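Ethyl acetate hydrolase (Pseudomonas veronii, PDB 5EFZ) hydrolyses ethyl acetate to ethanol and acetate, a step in the breakdown of short-chain methyl ketones such as 2-butanone, and accepts several other small esters in vitro. Local coordinates at residues K221-M226 against W271-G276; G176-S181 against L314-M319. One frame throughout, in Å; residues are numbered along the deposited sequence.

Contact 1. Residues K221-M226 against W271-G276; sequences KLWTLM and WKWQRG
Two tryptophans, Trp223 and Trp273, make the whole contact: their indoles meet between two segments whose closest CA atoms, those of Trp223 and Trp273, are 14.7 Å apart. In segment 221-226, Lys221 serves the dimer instead, its NZ salt-bridged to Glu189 and Glu193 of the second subunit. Trp223 then sends its indole across the gap, with CZ2 touching CH2 of Trp273 at 3.5 Å. The six-membered rings touch at their peripheries without stacking, planes inclined by 27° and centroids 5.6 Å apart. No hydrogen bond crosses between the segments. Farther on, Leu225 O accepts a bond from His183 of the second subunit, and Met226 packs on Met226 of that subunit. In the other segment, CG of Trp273 stands anti to the backbone N (chi1 167°), which carries the indole outward from its helix, and NE1 finds its partner in Asp184. At nearest atoms, the side chain of Trp223 is about 4 Å from that of His334 and from a bound acetate, while that of Trp273 is about 5 Å from that of Ser151. With His334 and Ser151 the probable catalytic histidine and nucleophile, the pair probably lines the active-site pocket. Helix 213-227 and helix 263-274 are thus bridged by aromatic rims, with Phe187 of helix 182-196 and Phe258 of helix 246-258 packing on Trp223, and Met152 of helix 152-163 on Trp273.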
# COMPACT_ATOMS: atom_id res chain seq x y z
N LYS A 221 4.34 -9.28 6.16
CA LYS A 221 3.17 -8.44 6.44
C LYS A 221 3.08 -7.29 5.44
O LYS A 221 1.98 -6.92 4.99
CB LYS A 221 3.22 -7.88 7.86
CG LYS A 221 2.84 -8.86 8.94
CD LYS A 221 2.63 -8.05 10.22
CE LYS A 221 2.31 -8.87 11.43
NZ LYS A 221 2.17 -7.97 12.63
N LEU A 222 4.22 -6.70 5.10
CA LEU A 222 4.22 -5.61 4.12
C LEU A 222 3.77 -6.11 2.76
O LEU A 222 3.06 -5.40 2.03
CB LEU A 222 5.60 -4.98 4.01
CG LEU A 222 5.99 -4.17 5.23
CD1 LEU A 222 7.53 -4.02 5.33
CD2 LEU A 222 5.33 -2.78 5.16
N TRP A 223 4.18 -7.31 2.39
CA TRP A 223 3.71 -7.94 1.16
C TRP A 223 2.21 -8.21 1.19
O TRP A 223 1.54 -8.14 0.17
CB TRP A 223 4.46 -9.25 0.90
CG TRP A 223 5.69 -9.01 0.10
CD1 TRP A 223 7.00 -9.05 0.54
CD2 TRP A 223 5.75 -8.69 -1.30
NE1 TRP A 223 7.86 -8.78 -0.52
CE2 TRP A 223 7.12 -8.57 -1.65
CE3 TRP A 223 4.77 -8.52 -2.30
CZ2 TRP A 223 7.54 -8.24 -2.96
CZ3 TRP A 223 5.19 -8.19 -3.60
CH2 TRP A 223 6.56 -8.08 -3.92
N THR A 224 1.67 -8.51 2.36
CA THR A 224 0.23 -8.73 2.46
C THR A 224 -0.53 -7.41 2.22
O THR A 224 -1.60 -7.39 1.60
CB THR A 224 -0.16 -9.29 3.84
OG1 THR A 224 0.69 -10.42 4.16
CG2 THR A 224 -1.65 -9.73 3.84
N LEU A 225 0.02 -6.34 2.77
CA LEU A 225 -0.55 -5.01 2.65
C LEU A 225 -0.61 -4.52 1.19
O LEU A 225 -1.61 -3.93 0.76
CB LEU A 225 0.27 -4.01 3.49
CG LEU A 225 -0.16 -2.55 3.36
CD1 LEU A 225 -1.55 -2.34 4.00
CD2 LEU A 225 0.83 -1.63 4.00
N MET A 226 0.47 -4.76 0.45
CA MET A 226 0.64 -4.18 -0.90
C MET A 226 0.47 -5.19 -2.04
O MET A 226 0.30 -4.80 -3.18
CB MET A 226 2.05 -3.55 -1.06
CG MET A 226 2.25 -2.30 -0.18
SD MET A 226 1.20 -0.93 -0.64
CE MET A 226 1.70 -0.60 -2.33
N TRP A 271 17.39 -4.98 -4.40
CA TRP A 271 18.24 -3.89 -4.92
C TRP A 271 18.09 -3.82 -6.44
O TRP A 271 18.02 -2.75 -7.05
CB TRP A 271 19.73 -4.13 -4.55
CG TRP A 271 20.67 -2.98 -4.88
CD1 TRP A 271 21.12 -1.99 -4.02
CD2 TRP A 271 21.32 -2.74 -6.13
NE1 TRP A 271 21.99 -1.15 -4.67
CE2 TRP A 271 22.13 -1.59 -5.97
CE3 TRP A 271 21.30 -3.39 -7.37
CZ2 TRP A 271 22.89 -1.07 -7.01
CZ3 TRP A 271 22.05 -2.86 -8.42
CH2 TRP A 271 22.85 -1.72 -8.23
N LYS A 272 18.05 -5.00 -7.04
CA LYS A 272 17.98 -5.14 -8.49
C LYS A 272 16.63 -4.58 -8.98
O LYS A 272 16.56 -3.80 -9.94
CB LYS A 272 18.12 -6.61 -8.88
CG LYS A 272 18.12 -6.85 -10.39
CD LYS A 272 18.02 -8.35 -10.72
CE LYS A 272 19.05 -9.21 -9.98
NZ LYS A 272 18.90 -10.62 -10.53
N TRP A 273 15.57 -5.05 -8.33
CA TRP A 273 14.20 -4.63 -8.63
C TRP A 273 14.09 -3.10 -8.57
O TRP A 273 13.51 -2.47 -9.47
CB TRP A 273 13.26 -5.33 -7.63
CG TRP A 273 11.82 -4.87 -7.50
CD1 TRP A 273 11.07 -4.09 -8.36
CD2 TRP A 273 10.96 -5.19 -6.40
NE1 TRP A 273 9.79 -3.90 -7.83
CE2 TRP A 273 9.70 -4.57 -6.64
CE3 TRP A 273 11.14 -5.93 -5.23
CZ2 TRP A 273 8.63 -4.69 -5.73
CZ3 TRP A 273 10.07 -6.03 -4.32
CH2 TRP A 273 8.84 -5.41 -4.59
N GLN A 274 14.63 -2.50 -7.51
CA GLN A 274 14.56 -1.04 -7.37
C GLN A 274 15.10 -0.25 -8.56
O GLN A 274 14.70 0.89 -8.81
CB GLN A 274 15.37 -0.60 -6.14
CG GLN A 274 14.66 -0.85 -4.82
CD GLN A 274 15.46 -0.32 -3.65
OE1 GLN A 274 16.67 -0.59 -3.54
NE2 GLN A 274 14.81 0.45 -2.76
N ARG A 275 16.06 -0.84 -9.26
CA ARG A 275 16.83 -0.10 -10.26
C ARG A 275 16.58 -0.51 -11.70
O ARG A 275 17.25 -0.00 -12.60
CB ARG A 275 18.32 -0.23 -9.93
CG ARG A 275 18.72 0.71 -8.78
CD ARG A 275 19.94 0.24 -8.03
NE ARG A 275 20.15 1.09 -6.85
CZ ARG A 275 19.54 0.90 -5.68
NH1 ARG A 275 18.71 -0.13 -5.51
NH2 ARG A 275 19.75 1.73 -4.68
N GLY A 276 15.60 -1.39 -11.92
CA GLY A 276 15.24 -1.77 -13.30
C GLY A 276 14.96 -0.51 -14.13
O GLY A 276 14.12 0.30 -13.75

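Contact 2. Residues G176-S181 against L314-M319; sequences GTARNS and LSEQKM. With EDO (1,2-ethanediol), chain M; EDO (1,2-ethanediol), chain K; EDO (1,2-ethanediol), chain H.
The carboxylate of Glu316 is gripped from several directions, and its shortest protein bond is the one from Ala178 N to OE1, at 2.6 Å and nearly straight (N-H...O 165°). Next along the loop, Arg179 N donates to OE2 at 3.0 Å. Two successive backbone amides therefore share one carboxylate, each meeting its oxygen on the syn side and tilted from the carboxylate plane by 17° and 22° respectively. Each oxygen has a further partner. A water donates to Glu316 OE1 at 2.7 Å and to Gly176 O at 3.1 Å, so that it links the start of the loop to the glutamate. A molecule of 1,2-ethanediol, probably left from the crystallisation liquor, gives its O2 to Glu316 OE2 at 2.6 Å and its O1 to Arg179 O at 2.8 Å, adding a further bridge between helix and loop. So many donors around a buried carboxylate would probably favour its charged form. The glutamate gets there by leaving helix 310-317 with CG beside its own backbone N and the chain extended beyond. Carbon atoms fit closely around the polar core: Thr177, whose side chain crosses that of Glu316 at about a right angle, brings CB to 3.3 Å from OE1, and the methyl CB of Ala178 packs by the same oxygen. The Arg179 side chain bends at chi3, and NH1 bonds Gly284 O and Ser279 OG. Ser181 OG accepts Asp184 N as the N-cap of helix 182-196. The loop held by Glu316 is thus a strand-to-helix connection of the alpha/beta-hydrolase fold, leading from strand 170-174 of the central sheet to that helix. The Thr177 side chain is about 8 Å from that of Ser151, the probable nucleophile, and Tyr158 of helix 152-163 packs against both Ala178 and Glu316.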
# COMPACT_ATOMS: atom_id res chain seq x y z
N GLY A 176 4.53 -5.46 -14.62
CA GLY A 176 5.81 -4.85 -14.34
C GLY A 176 6.10 -3.72 -15.32
O GLY A 176 5.41 -3.57 -16.35
N THR A 177 7.10 -2.90 -15.01
CA THR A 177 7.41 -1.74 -15.86
C THR A 177 8.83 -1.80 -16.41
O THR A 177 9.69 -2.57 -15.94
CB THR A 177 7.25 -0.42 -15.09
OG1 THR A 177 8.02 -0.51 -13.90
CG2 THR A 177 5.79 -0.16 -14.70
N ALA A 178 9.07 -0.96 -17.41
CA ALA A 178 10.35 -0.89 -18.06
C ALA A 178 11.31 0.06 -17.33
O ALA A 178 12.51 -0.09 -17.43
CB ALA A 178 10.17 -0.44 -19.53
N ARG A 179 10.76 1.05 -16.62
CA ARG A 179 11.59 1.92 -15.78
C ARG A 179 10.90 2.09 -14.43
O ARG A 179 9.75 2.51 -14.37
CB ARG A 179 11.80 3.31 -16.40
CG ARG A 179 12.63 4.25 -15.48
CD ARG A 179 13.26 5.41 -16.24
NE ARG A 179 12.28 6.40 -16.66
CZ ARG A 179 12.56 7.43 -17.47
NH1 ARG A 179 13.80 7.60 -17.95
NH2 ARG A 179 11.59 8.28 -17.79
N ASN A 180 11.61 1.76 -13.36
CA ASN A 180 10.96 1.67 -12.06
C ASN A 180 10.58 3.05 -11.51
O ASN A 180 11.35 4.03 -11.64
CB ASN A 180 11.89 0.92 -11.08
CG ASN A 180 11.16 0.46 -9.84
OD1 ASN A 180 11.66 0.62 -8.71
ND2 ASN A 180 9.97 -0.09 -10.03
N SER A 181 9.41 3.15 -10.88
CA SER A 181 8.94 4.45 -10.36
C SER A 181 9.53 4.77 -9.00
O SER A 181 10.05 3.89 -8.32
CB SER A 181 7.43 4.45 -10.23
OG SER A 181 7.01 3.46 -9.28
N LEU A 314 0.28 1.66 -18.74
CA LEU A 314 -0.29 2.31 -19.91
C LEU A 314 0.67 3.40 -20.45
O LEU A 314 0.84 3.55 -21.67
CB LEU A 314 -1.66 2.89 -19.58
CG LEU A 314 -2.37 3.62 -20.73
CD1 LEU A 314 -2.57 2.69 -21.96
CD2 LEU A 314 -3.67 4.22 -20.26
N SER A 315 1.29 4.16 -19.54
CA SER A 315 2.12 5.28 -19.98
C SER A 315 3.33 4.77 -20.76
O SER A 315 3.79 5.43 -21.69
CB SER A 315 2.58 6.15 -18.80
OG SER A 315 3.47 5.45 -17.97
N GLU A 316 3.82 3.59 -20.40
CA GLU A 316 4.94 2.96 -21.14
C GLU A 316 4.45 2.33 -22.46
O GLU A 316 5.13 2.42 -23.49
CB GLU A 316 5.62 1.90 -20.28
CG GLU A 316 6.33 2.50 -19.05
CD GLU A 316 7.16 1.50 -18.25
OE1 GLU A 316 6.93 0.25 -18.33
OE2 GLU A 316 8.06 1.98 -17.53
N GLN A 317 3.29 1.69 -22.42
CA GLN A 317 2.78 1.03 -23.63
C GLN A 317 2.62 2.02 -24.78
O GLN A 317 2.89 1.70 -25.95
CB GLN A 317 1.45 0.32 -23.35
CG GLN A 317 0.95 -0.49 -24.57
CD GLN A 317 0.03 0.34 -25.48
OE1 GLN A 317 -0.68 1.23 -25.00
NE2 GLN A 317 0.01 0.02 -26.79
N LYS A 318 2.22 3.24 -24.45
CA LYS A 318 2.04 4.28 -25.46
C LYS A 318 3.32 4.61 -26.19
O LYS A 318 3.27 5.16 -27.28
CB LYS A 318 1.48 5.55 -24.81
CG LYS A 318 0.03 5.38 -24.33
CD LYS A 318 -0.50 6.69 -23.78
CE LYS A 318 -1.90 6.55 -23.20
NZ LYS A 318 -2.22 7.80 -22.42
N MET A 319 4.47 4.26 -25.60
CA MET A 319 5.78 4.55 -26.19
C MET A 319 6.40 3.36 -26.95
O MET A 319 7.50 3.48 -27.51
CB MET A 319 6.76 5.01 -25.09
CG MET A 319 6.42 6.38 -24.50
SD MET A 319 7.60 6.81 -23.19
CE MET A 319 7.05 8.47 -22.78
C1 EDO M . 6.31 3.77 -14.72
O1 EDO M . 7.42 3.93 -13.84
C2 EDO M . 6.56 4.63 -15.96
O2 EDO M . 7.87 4.39 -16.49
C1 EDO K . 15.00 3.74 -9.87
O1 EDO K . 13.69 4.16 -9.43
C2 EDO K . 15.24 4.17 -11.33
O2 EDO K . 14.09 4.05 -12.21
C1 EDO H . -1.25 7.17 -18.76
O1 EDO H . -0.79 7.62 -20.05
C2 EDO H . -2.67 7.66 -18.51
O2 EDO H . -3.28 6.85 -17.49
O HOH W 1 4.81 -1.44 -18.48

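Both contacts are buried, yet they illustrate different ways of joining distant parts of an alpha/beta-hydrolase fold. Contact 1, the deeper, its centre about 12 Å from the chain centre against about 16 Å, ties two helices by apolar contact between two indoles beside the probable catalytic residues. Contact 2 ties a loop following a sheet strand to a helix by an acidic side chain bonded to backbone amides, and buries more surface, 134 Å² against 73 Å². The chain of contact 1 lies between the two segments of contact 2. They meet where Gly276 O lies 2.9 Å from Asn180 N, a probable hydrogen bond. Asp184 accepts the Trp273 indole N-H through OD2 and gives its backbone N to Ser181 OG.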